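Local coordinates for protein putative amidohydrolase/peptidase (Burkholderia cenocepacia, PDB 4WJB) that probably hydrolyses carbon-nitrogen bonds of amide- or amidine-type substrates as a zinc-dependent member of the peptidase M20 family, at residues A82-D87 with E128-V133; A89-G94 with P195-Y200; L57-A62 with G75-R80; R70-G75 with E189-Y194. All coordinates share one frame; numbering follows the deposited sequence.

Contact 1: residues A82-D87 with E128-V133; sequences AGRRPD and ETERPV. With SO4 (sulfate ion), chain F.
The NE and NH1 edge of the R84 guanidinium faces both oxygens of the E130 carboxylate: NE donates a hydrogen bond to OE1 at 2.7 Å and NH1 one to OE2 at 2.6 Å. Each oxygen uses its syn lone pair and lies close to the guanidinium plane, although the two flat groups are still turned 33° apart. The bend of R84 at chi3 (62°) lays its end alongside E130, pointing the same way. R85 comes to E130 OE2 from another direction, a long salt bridge at 4.0 Å from its NE, which extends the pair into a small network. Arginine and glutamate suit this partly exposed surface, because their long chains can reach one another and pair charges.

The loop 82-87, between strands 77-81 and 91-96, is thus held to the loop that leads from helix 109-124 into strand 133-138. Backbone bonds do part of this work: R84 N donates to T129 O, and R85 N to E130 O at a straight 170°. Two waters extend the polar seam, one joining A82 O to T129 N, the other A82 O to T129 OG1.

Close packing explains the glycine. G83 CA lies 3.3 Å from T129 O, and a CB there would run into the R131-P132 peptide. The P132 ring packs alongside, its CD 3.6 Å from R85 O, while the guanidinium of R131 turns to E423 near the C-terminus.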
# COMPACT_ATOMS: atom_id res chain seq x y z
N ALA A 82 -34.72 20.65 -39.73
CA ALA A 82 -35.95 21.42 -39.54
C ALA A 82 -37.13 20.56 -39.10
O ALA A 82 -37.21 19.38 -39.44
CB ALA A 82 -36.30 22.17 -40.83
N GLY A 83 -38.03 21.16 -38.33
CA GLY A 83 -39.29 20.53 -37.98
C GLY A 83 -40.43 21.34 -38.56
O GLY A 83 -40.21 22.45 -39.04
N ARG A 84 -41.64 20.80 -38.52
CA ARG A 84 -42.82 21.50 -39.03
C ARG A 84 -43.04 22.82 -38.28
O ARG A 84 -43.39 23.83 -38.88
CB ARG A 84 -44.06 20.62 -38.93
CG ARG A 84 -45.24 21.09 -39.77
CD ARG A 84 -46.48 20.25 -39.50
NE ARG A 84 -46.90 20.35 -38.11
CZ ARG A 84 -47.64 21.35 -37.63
NH1 ARG A 84 -47.98 21.36 -36.34
NH2 ARG A 84 -48.05 22.32 -38.43
N ARG A 85 -42.83 22.79 -36.97
CA ARG A 85 -42.90 24.01 -36.17
C ARG A 85 -41.49 24.44 -35.78
O ARG A 85 -40.92 23.89 -34.84
CB ARG A 85 -43.75 23.81 -34.91
CG ARG A 85 -45.23 23.63 -35.20
CD ARG A 85 -46.07 23.73 -33.93
NE ARG A 85 -45.86 22.59 -33.04
CZ ARG A 85 -45.29 22.68 -31.84
NH1 ARG A 85 -44.87 23.85 -31.38
NH2 ARG A 85 -45.15 21.59 -31.09
N PRO A 86 -40.92 25.42 -36.50
CA PRO A 86 -39.53 25.85 -36.28
C PRO A 86 -39.25 26.39 -34.88
O PRO A 86 -38.12 26.28 -34.42
CB PRO A 86 -39.34 26.95 -37.33
CG PRO A 86 -40.71 27.36 -37.74
CD PRO A 86 -41.55 26.13 -37.62
N ASP A 87 -40.26 26.95 -34.23
CA ASP A 87 -40.03 27.53 -32.91
C ASP A 87 -40.31 26.54 -31.78
O ASP A 87 -40.24 26.89 -30.61
CB ASP A 87 -40.88 28.80 -32.73
CG ASP A 87 -42.37 28.54 -32.82
OD1 ASP A 87 -42.77 27.47 -33.32
OD2 ASP A 87 -43.15 29.42 -32.41
N GLU A 128 -41.20 14.14 -42.23
CA GLU A 128 -41.29 15.43 -41.56
C GLU A 128 -41.64 15.23 -40.08
O GLU A 128 -42.57 14.49 -39.75
CB GLU A 128 -42.31 16.34 -42.24
CG GLU A 128 -42.85 17.46 -41.34
CD GLU A 128 -43.61 18.54 -42.09
OE1 GLU A 128 -42.98 19.50 -42.58
OE2 GLU A 128 -44.85 18.43 -42.19
N THR A 129 -40.90 15.89 -39.19
CA THR A 129 -41.17 15.81 -37.76
C THR A 129 -41.81 17.09 -37.26
O THR A 129 -41.62 18.16 -37.85
CB THR A 129 -39.89 15.53 -36.96
OG1 THR A 129 -38.97 16.61 -37.12
CG2 THR A 129 -39.24 14.24 -37.43
N GLU A 130 -42.57 17.00 -36.17
CA GLU A 130 -43.19 18.18 -35.58
C GLU A 130 -42.12 19.13 -35.06
O GLU A 130 -42.18 20.34 -35.29
CB GLU A 130 -44.14 17.80 -34.45
CG GLU A 130 -45.49 17.32 -34.92
CD GLU A 130 -46.16 18.32 -35.85
OE1 GLU A 130 -46.43 17.96 -37.01
OE2 GLU A 130 -46.40 19.47 -35.41
N ARG A 131 -41.15 18.55 -34.37
CA ARG A 131 -40.08 19.29 -33.73
C ARG A 131 -38.79 19.21 -34.52
O ARG A 131 -38.50 18.18 -35.12
CB ARG A 131 -39.83 18.76 -32.32
CG ARG A 131 -41.02 18.89 -31.44
CD ARG A 131 -40.86 18.19 -30.12
NE ARG A 131 -42.08 18.38 -29.35
CZ ARG A 131 -42.35 19.48 -28.66
NH1 ARG A 131 -41.47 20.48 -28.63
NH2 ARG A 131 -43.49 19.59 -27.99
N PRO A 132 -38.02 20.30 -34.52
CA PRO A 132 -36.67 20.22 -35.08
C PRO A 132 -35.82 19.24 -34.28
O PRO A 132 -36.05 19.06 -33.09
CB PRO A 132 -36.14 21.65 -34.93
CG PRO A 132 -36.92 22.21 -33.79
CD PRO A 132 -38.29 21.61 -33.91
N VAL A 133 -34.86 18.62 -34.95
CA VAL A 133 -33.91 17.72 -34.30
C VAL A 133 -32.50 18.32 -34.35
O VAL A 133 -32.01 18.66 -35.42
CB VAL A 133 -33.90 16.34 -34.98
CG1 VAL A 133 -32.87 15.42 -34.32
CG2 VAL A 133 -35.29 15.73 -34.96
S SO4 F . -43.44 23.20 -27.58
O1 SO4 F . -43.52 22.55 -26.28
O2 SO4 F . -42.26 24.06 -27.63
O3 SO4 F . -43.35 22.19 -28.63
O4 SO4 F . -44.64 23.99 -27.84
O HOH W 1 -39.19 17.80 -40.43
O HOH W 2 -36.31 16.77 -38.25

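Contact 2: residues A89-G94 with P195-Y200; sequences APVMTG and PVHAAY. With EDO (1,2-ethanediol), chain J; EDO (1,2-ethanediol), chain K; SO4 (sulfate ion), chain F.
Strands 91-94 and 198-200 run parallel, their axes 16° apart, and are joined by M92 N to A198 O and Y200 N to M92 O, both 2.9 Å; just before the strands begin, H197 N already donates to P90 O.

Beyond the backbone, T93 makes a polar cross-strand bond. Its OG1, anti to the backbone N (chi1 -172°), donates to Y200 O at 2.7 Å from above the carbonyl plane. Threonine suits this strand because its branched CB favours extended backbone and its hydroxyl finds an acceptor within the sheet.

V91, T93, A198 and Y200 share one face. There V91 CG1 meets the edge of the Y200 ring, 4.3 Å from CD2, and V91 CG2 lies 3.9 Å from CD2 of H197, at the edge of the imidazole; the V91 and H197 side chains run side by side. H197 NE2 is bonded to E423. M92 and A199 occupy the other face: the thioether chain, bent at chi3, brings CE to 4.4 Å from A199 CB, and alanine, with a single methyl, meets it without bulk of its own. Before the strands, A89 CB touches P195 CB.

This is a pair of parallel strands in the zinc-binding domain of the M20 fold, and both continue to metal ligands, H96 on one and H203 on the other. Buried main-chain polar groups are satisfied partly across this contact and partly by the flanking strand 133-138 and P381, so hydrogen bonding joins the two strands that lead to those histidines.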
# COMPACT_ATOMS: atom_id res chain seq x y z
N ALA A 89 -39.61 23.46 -29.18
CA ALA A 89 -38.45 22.94 -28.47
C ALA A 89 -37.91 21.72 -29.19
O ALA A 89 -38.67 20.83 -29.58
CB ALA A 89 -38.82 22.59 -27.03
N PRO A 90 -36.59 21.68 -29.41
CA PRO A 90 -36.00 20.61 -30.21
C PRO A 90 -35.82 19.31 -29.45
O PRO A 90 -35.77 19.29 -28.22
CB PRO A 90 -34.63 21.19 -30.59
CG PRO A 90 -34.28 22.03 -29.41
CD PRO A 90 -35.59 22.68 -29.00
N VAL A 91 -35.74 18.22 -30.21
CA VAL A 91 -35.18 16.98 -29.70
C VAL A 91 -33.70 17.00 -30.04
O VAL A 91 -33.34 17.27 -31.19
CB VAL A 91 -35.87 15.74 -30.29
CG1 VAL A 91 -35.15 14.46 -29.83
CG2 VAL A 91 -37.33 15.70 -29.86
N MET A 92 -32.85 16.73 -29.06
CA MET A 92 -31.41 16.82 -29.25
C MET A 92 -30.76 15.46 -29.06
O MET A 92 -31.18 14.67 -28.22
CB MET A 92 -30.80 17.84 -28.27
CG MET A 92 -29.27 17.98 -28.36
SD MET A 92 -28.59 19.39 -27.45
CE MET A 92 -29.17 19.04 -25.79
N THR A 93 -29.74 15.17 -29.87
CA THR A 93 -28.98 13.95 -29.70
C THR A 93 -27.54 14.21 -30.12
O THR A 93 -27.27 15.07 -30.94
CB THR A 93 -29.57 12.78 -30.52
OG1 THR A 93 -28.89 11.56 -30.16
CG2 THR A 93 -29.44 13.01 -32.02
N GLY A 94 -26.61 13.47 -29.52
CA GLY A 94 -25.22 13.65 -29.87
C GLY A 94 -24.31 13.30 -28.72
O GLY A 94 -24.75 12.73 -27.71
N PRO A 195 -35.36 26.11 -23.93
CA PRO A 195 -36.11 24.87 -23.74
C PRO A 195 -35.69 23.75 -24.70
O PRO A 195 -35.58 23.98 -25.91
CB PRO A 195 -37.56 25.28 -24.03
CG PRO A 195 -37.59 26.75 -23.76
CD PRO A 195 -36.25 27.27 -24.16
N VAL A 196 -35.46 22.56 -24.16
CA VAL A 196 -35.19 21.37 -24.96
C VAL A 196 -36.27 20.33 -24.66
O VAL A 196 -36.52 20.01 -23.50
CB VAL A 196 -33.79 20.78 -24.67
CG1 VAL A 196 -33.61 19.43 -25.33
CG2 VAL A 196 -32.71 21.74 -25.13
N HIS A 197 -36.92 19.81 -25.71
CA HIS A 197 -38.03 18.88 -25.51
C HIS A 197 -37.56 17.57 -24.89
O HIS A 197 -38.14 17.08 -23.93
CB HIS A 197 -38.75 18.60 -26.84
CG HIS A 197 -39.89 17.64 -26.71
ND1 HIS A 197 -41.06 17.96 -26.05
CD2 HIS A 197 -40.02 16.36 -27.13
CE1 HIS A 197 -41.87 16.92 -26.08
NE2 HIS A 197 -41.27 15.94 -26.73
N ALA A 198 -36.49 17.01 -25.46
CA ALA A 198 -35.90 15.79 -24.94
C ALA A 198 -34.49 15.65 -25.49
O ALA A 198 -34.16 16.24 -26.52
CB ALA A 198 -36.74 14.57 -25.32
N ALA A 199 -33.66 14.89 -24.78
CA ALA A 199 -32.30 14.64 -25.23
C ALA A 199 -31.96 13.17 -25.11
O ALA A 199 -32.37 12.50 -24.17
CB ALA A 199 -31.31 15.48 -24.42
N TYR A 200 -31.22 12.66 -26.09
CA TYR A 200 -30.78 11.28 -26.10
C TYR A 200 -29.32 11.19 -26.48
O TYR A 200 -28.90 11.82 -27.44
CB TYR A 200 -31.61 10.45 -27.08
CG TYR A 200 -33.06 10.35 -26.73
CD1 TYR A 200 -33.50 9.40 -25.81
CD2 TYR A 200 -34.00 11.19 -27.32
CE1 TYR A 200 -34.84 9.30 -25.48
CE2 TYR A 200 -35.34 11.09 -27.00
CZ TYR A 200 -35.76 10.15 -26.09
OH TYR A 200 -37.09 10.05 -25.77
C1 EDO J . -27.55 14.18 -25.50
O1 EDO J . -27.54 15.33 -26.36
C2 EDO J . -26.43 14.34 -24.49
O2 EDO J . -25.18 14.41 -25.17
C1 EDO K . -40.66 12.99 -23.79
O1 EDO K . -40.49 13.78 -22.61
C2 EDO K . -39.42 12.13 -23.99
O2 EDO K . -39.29 11.82 -25.38
S SO4 F . -43.44 23.20 -27.58
O1 SO4 F . -43.52 22.55 -26.28
O2 SO4 F . -42.26 24.06 -27.63
O3 SO4 F . -43.35 22.19 -28.63
O4 SO4 F . -44.64 23.99 -27.84

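Contact 3: residues L57-A62 with G75-R80. With EDO (1,2-ethanediol), chain I.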
# COMPACT_ATOMS: atom_id res chain seq x y z
N LEU A 57 -15.59 18.18 -40.73
CA LEU A 57 -16.15 17.08 -41.50
C LEU A 57 -17.60 16.81 -41.10
O LEU A 57 -18.46 16.59 -41.96
CB LEU A 57 -15.31 15.81 -41.33
CG LEU A 57 -15.64 14.65 -42.26
CD1 LEU A 57 -15.52 15.11 -43.70
CD2 LEU A 57 -14.71 13.47 -42.01
N PHE A 58 -17.88 16.83 -39.80
CA PHE A 58 -19.24 16.66 -39.32
C PHE A 58 -20.13 17.78 -39.85
O PHE A 58 -21.25 17.55 -40.32
CB PHE A 58 -19.29 16.64 -37.79
CG PHE A 58 -20.68 16.72 -37.23
CD1 PHE A 58 -21.48 15.59 -37.19
CD2 PHE A 58 -21.19 17.92 -36.78
CE1 PHE A 58 -22.77 15.66 -36.68
CE2 PHE A 58 -22.48 18.00 -36.27
CZ PHE A 58 -23.27 16.86 -36.22
N VAL A 59 -19.62 19.00 -39.76
CA VAL A 59 -20.36 20.17 -40.21
C VAL A 59 -20.65 20.05 -41.71
O VAL A 59 -21.76 20.33 -42.15
CB VAL A 59 -19.58 21.46 -39.90
CG1 VAL A 59 -20.03 22.60 -40.80
CG2 VAL A 59 -19.75 21.83 -38.43
N GLN A 60 -19.66 19.61 -42.48
CA GLN A 60 -19.85 19.44 -43.91
C GLN A 60 -20.92 18.38 -44.20
O GLN A 60 -21.82 18.61 -45.01
CB GLN A 60 -18.54 19.06 -44.61
CG GLN A 60 -18.68 18.74 -46.10
CD GLN A 60 -19.04 19.96 -46.94
OE1 GLN A 60 -18.74 21.10 -46.58
NE2 GLN A 60 -19.69 19.72 -48.08
N TRP A 61 -20.85 17.24 -43.51
CA TRP A 61 -21.83 16.18 -43.72
C TRP A 61 -23.24 16.60 -43.31
O TRP A 61 -24.23 16.26 -43.97
CB TRP A 61 -21.42 14.91 -42.97
CG TRP A 61 -20.23 14.21 -43.56
CD1 TRP A 61 -19.66 14.44 -44.78
CD2 TRP A 61 -19.47 13.17 -42.94
NE1 TRP A 61 -18.59 13.59 -44.96
CE2 TRP A 61 -18.45 12.80 -43.84
CE3 TRP A 61 -19.56 12.50 -41.71
CZ2 TRP A 61 -17.52 11.80 -43.55
CZ3 TRP A 61 -18.63 11.51 -41.42
CH2 TRP A 61 -17.63 11.17 -42.34
N ALA A 62 -23.33 17.34 -42.21
CA ALA A 62 -24.61 17.81 -41.70
C ALA A 62 -25.30 18.76 -42.68
O ALA A 62 -26.51 18.66 -42.91
CB ALA A 62 -24.42 18.50 -40.36
N GLY A 75 -18.16 26.54 -28.22
CA GLY A 75 -17.78 25.77 -29.39
C GLY A 75 -18.61 24.52 -29.61
O GLY A 75 -18.27 23.67 -30.44
N ASN A 76 -19.71 24.39 -28.86
CA ASN A 76 -20.64 23.30 -29.10
C ASN A 76 -21.25 23.45 -30.49
O ASN A 76 -21.65 24.54 -30.88
CB ASN A 76 -21.74 23.27 -28.05
CG ASN A 76 -21.20 23.07 -26.65
OD1 ASN A 76 -20.27 22.28 -26.43
ND2 ASN A 76 -21.78 23.78 -25.69
N VAL A 77 -21.29 22.35 -31.23
CA VAL A 77 -21.79 22.39 -32.60
C VAL A 77 -23.16 21.74 -32.67
O VAL A 77 -23.32 20.60 -32.23
CB VAL A 77 -20.82 21.67 -33.57
CG1 VAL A 77 -21.30 21.80 -35.01
CG2 VAL A 77 -19.41 22.25 -33.43
N PHE A 78 -24.13 22.47 -33.20
CA PHE A 78 -25.50 21.97 -33.32
C PHE A 78 -25.92 21.93 -34.79
O PHE A 78 -25.96 22.96 -35.45
CB PHE A 78 -26.49 22.84 -32.54
CG PHE A 78 -26.16 23.01 -31.09
CD1 PHE A 78 -25.30 24.02 -30.68
CD2 PHE A 78 -26.71 22.17 -30.14
CE1 PHE A 78 -24.99 24.18 -29.35
CE2 PHE A 78 -26.41 22.33 -28.80
CZ PHE A 78 -25.54 23.34 -28.40
N ALA A 79 -26.24 20.74 -35.29
CA ALA A 79 -26.77 20.60 -36.64
C ALA A 79 -28.27 20.39 -36.56
O ALA A 79 -28.72 19.37 -36.04
CB ALA A 79 -26.11 19.44 -37.35
N ARG A 80 -29.05 21.33 -37.07
CA ARG A 80 -30.49 21.24 -36.90
C ARG A 80 -31.22 20.77 -38.15
O ARG A 80 -31.13 21.39 -39.21
CB ARG A 80 -31.08 22.58 -36.46
CG ARG A 80 -32.61 22.59 -36.45
CD ARG A 80 -33.17 23.74 -35.63
NE ARG A 80 -32.87 23.58 -34.21
CZ ARG A 80 -33.48 24.26 -33.24
NH1 ARG A 80 -34.43 25.15 -33.53
NH2 ARG A 80 -33.15 24.05 -31.97
C1 EDO I . -33.57 26.71 -29.68
O1 EDO I . -34.36 25.76 -30.41
C2 EDO I . -32.44 27.23 -30.56
O2 EDO I . -31.56 28.02 -29.75
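F58 has CG anti to its backbone N (chi1 169°), which carries the phenyl ring out from the helix toward the strand, and V77, with CG1 also anti to its N (chi1 -177°), presents that methyl to the helix. V59 turns CG2 to the same place, since CG2 stands beside its backbone N and anti to its carbonyl carbon.

V77 CG1 is consequently shared. It lies 3.8 Å from V59 CG2 and 4.2 Å from F58 CE2, near the plane of the ring and at its edge. The valine side chains cross at about a right angle, whereas F58 and V77 slide past one another in opposite directions. One turn along, A62 CB meets A79 CB at 3.6 Å, and F58 CZ comes within 4.0 Å of that same A79 methyl. Two alanines suit this spot because their lack of bulk lets the backbones come close, with A62 CA 6.2 Å from A79 CA; toward the N-terminal ends of both segments the larger phenyl and valines bridge the distance.

Helix 49-64 therefore lies on strand 77-81, the short segments only 12° from parallel and 9.3 Å apart at the axes, as layers of an alpha/beta domain do. F58 also reaches V135 and I137 of the neighbouring strand 133-138, and V59 reaches V69 of strand 68-71, so the helix covers several strands at once.

No hydrogen bond crosses this interface. All five touching residues are buried, and their cohesion comes from van der Waals contact and the exclusion of water, so it depends on shape rather than on direction of bonding.

Contact 4: residues R70-G75 with E189-Y194; sequences RVDRMG and EPVGGY
V191 CG2 packs against the turn that follows strand 68-71, 3.6 Å from M74 N and 3.9 Å from M74 CG, while its CG1 lies beside D72 OD2. A branched apolar side chain suits this position because it can touch the backbone of the turn and the M74 methylenes together. Next to it, E189 N donates to V71 O at 3.2 Å, on a lone pair, and R73 N returns a weak bond to E189 O. The R70 chain crosses E189 at about a right angle, its CB 3.9 Å from E189 CG. R70 and Y194 meet tip to tip: R70 NH2 donates a hydrogen bond to Y194 OH at 3.2 Å, the hydroxyl lying in the guanidinium plane and the ring turned 71° from it.

The carboxylate of D72, itself in contact with V191, organises the turn. Its OD1 accepts from M74 N at 2.9 Å, an Asx turn, within a type I turn ending at G75, whose positive phi favours glycine. OD2 accepts hydrogen bonds from N76 ND2 and from a water that also donates to P190 O and accepts from G192 N. A salt bridge to D134 holds R70.

Helices 151-157 and 162-167 both pack on M74 and V191, while strand 77-81 lies against R70, D72 and Y194 through F78.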
# COMPACT_ATOMS: atom_id res chain seq x y z
N ARG A 70 -25.23 25.65 -36.24
CA ARG A 70 -24.89 26.81 -35.42
C ARG A 70 -23.83 26.40 -34.41
O ARG A 70 -23.69 25.21 -34.10
CB ARG A 70 -26.14 27.36 -34.71
CG ARG A 70 -26.71 26.44 -33.65
CD ARG A 70 -28.04 26.97 -33.10
NE ARG A 70 -28.50 26.19 -31.96
CZ ARG A 70 -29.20 25.06 -32.05
NH1 ARG A 70 -29.52 24.56 -33.24
NH2 ARG A 70 -29.58 24.42 -30.95
N VAL A 71 -23.07 27.37 -33.92
CA VAL A 71 -22.01 27.11 -32.94
C VAL A 71 -22.16 28.08 -31.77
O VAL A 71 -22.36 29.28 -31.99
CB VAL A 71 -20.61 27.26 -33.57
CG1 VAL A 71 -19.51 26.94 -32.56
CG2 VAL A 71 -20.46 26.39 -34.81
N ASP A 72 -22.07 27.59 -30.53
CA ASP A 72 -22.21 28.49 -29.39
C ASP A 72 -20.84 28.93 -28.85
O ASP A 72 -19.80 28.53 -29.38
CB ASP A 72 -23.08 27.87 -28.28
CG ASP A 72 -22.43 26.67 -27.57
OD1 ASP A 72 -21.19 26.51 -27.60
OD2 ASP A 72 -23.19 25.89 -26.95
N ARG A 73 -20.84 29.72 -27.78
CA ARG A 73 -19.63 30.36 -27.30
C ARG A 73 -18.64 29.37 -26.68
O ARG A 73 -17.47 29.69 -26.49
CB ARG A 73 -19.99 31.47 -26.31
CG ARG A 73 -20.84 32.58 -26.93
CD ARG A 73 -21.24 33.63 -25.91
NE ARG A 73 -20.13 34.51 -25.55
CZ ARG A 73 -20.19 35.44 -24.60
NH1 ARG A 73 -21.31 35.61 -23.91
NH2 ARG A 73 -19.13 36.20 -24.35
N MET A 74 -19.11 28.17 -26.37
CA MET A 74 -18.23 27.12 -25.87
C MET A 74 -17.80 26.18 -26.99
O MET A 74 -17.16 25.16 -26.75
CB MET A 74 -18.91 26.32 -24.75
CG MET A 74 -18.78 26.99 -23.38
SD MET A 74 -17.06 27.15 -22.84
CE MET A 74 -16.68 25.45 -22.41
N GLY A 75 -18.16 26.54 -28.22
CA GLY A 75 -17.78 25.77 -29.39
C GLY A 75 -18.61 24.52 -29.61
O GLY A 75 -18.27 23.67 -30.44
N GLU A 189 -23.60 31.86 -30.62
CA GLU A 189 -24.83 31.47 -29.93
C GLU A 189 -24.63 31.40 -28.42
O GLU A 189 -23.55 31.02 -27.94
CB GLU A 189 -25.34 30.12 -30.44
CG GLU A 189 -25.68 30.07 -31.92
CD GLU A 189 -26.88 30.92 -32.28
OE1 GLU A 189 -27.74 31.18 -31.41
OE2 GLU A 189 -26.96 31.34 -33.45
N PRO A 190 -25.67 31.77 -27.66
CA PRO A 190 -25.62 31.57 -26.22
C PRO A 190 -25.49 30.08 -25.90
O PRO A 190 -25.99 29.24 -26.66
CB PRO A 190 -26.97 32.12 -25.73
CG PRO A 190 -27.43 33.02 -26.83
CD PRO A 190 -26.92 32.42 -28.10
N VAL A 191 -24.79 29.76 -24.82
CA VAL A 191 -24.62 28.38 -24.40
C VAL A 191 -25.77 27.97 -23.49
O VAL A 191 -25.88 28.43 -22.36
CB VAL A 191 -23.28 28.17 -23.65
CG1 VAL A 191 -23.05 26.69 -23.39
CG2 VAL A 191 -22.12 28.76 -24.44
N GLY A 192 -26.64 27.09 -23.99
CA GLY A 192 -27.79 26.65 -23.21
C GLY A 192 -28.78 27.78 -22.96
O GLY A 192 -28.78 28.79 -23.67
N GLY A 193 -29.62 27.59 -21.95
CA GLY A 193 -30.58 28.61 -21.56
C GLY A 193 -31.85 28.66 -22.39
O GLY A 193 -32.59 29.64 -22.34
N TYR A 194 -32.12 27.60 -23.16
CA TYR A 194 -33.35 27.54 -23.95
C TYR A 194 -34.03 26.17 -23.76
O TYR A 194 -33.36 25.20 -23.45
CB TYR A 194 -33.07 27.80 -25.44
CG TYR A 194 -32.10 26.81 -26.05
CD1 TYR A 194 -32.55 25.60 -26.57
CD2 TYR A 194 -30.75 27.09 -26.12
CE1 TYR A 194 -31.67 24.69 -27.13
CE2 TYR A 194 -29.86 26.19 -26.68
CZ TYR A 194 -30.33 24.99 -27.17
OH TYR A 194 -29.45 24.10 -27.73
O HOH W 3 -25.90 26.40 -26.86

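Contacts 2 and 3 are buried and largely apolar, but contact 2 unites neighbouring strands by backbone bonds, whereas contact 3 lays a helix on the sheet with no hydrogen bond at all. The other two are less buried. Contact 1 joins two loops by a salt-bridge network, main-chain bonds and waters; contact 4 joins a strand end and its turn to a loop by main-chain bonds, a water, an arginine-tyrosine bond and valine packing. Strands 68-71 and 77-81, neighbours in the sheet, bring contacts 3 and 4 together: they share G75, and F78 O lies 2.9 Å from R70 N. Contact 1 leads into contact 2 where P132 O approaches V91 N. P90 packs on R80, joining contacts 2 and 3.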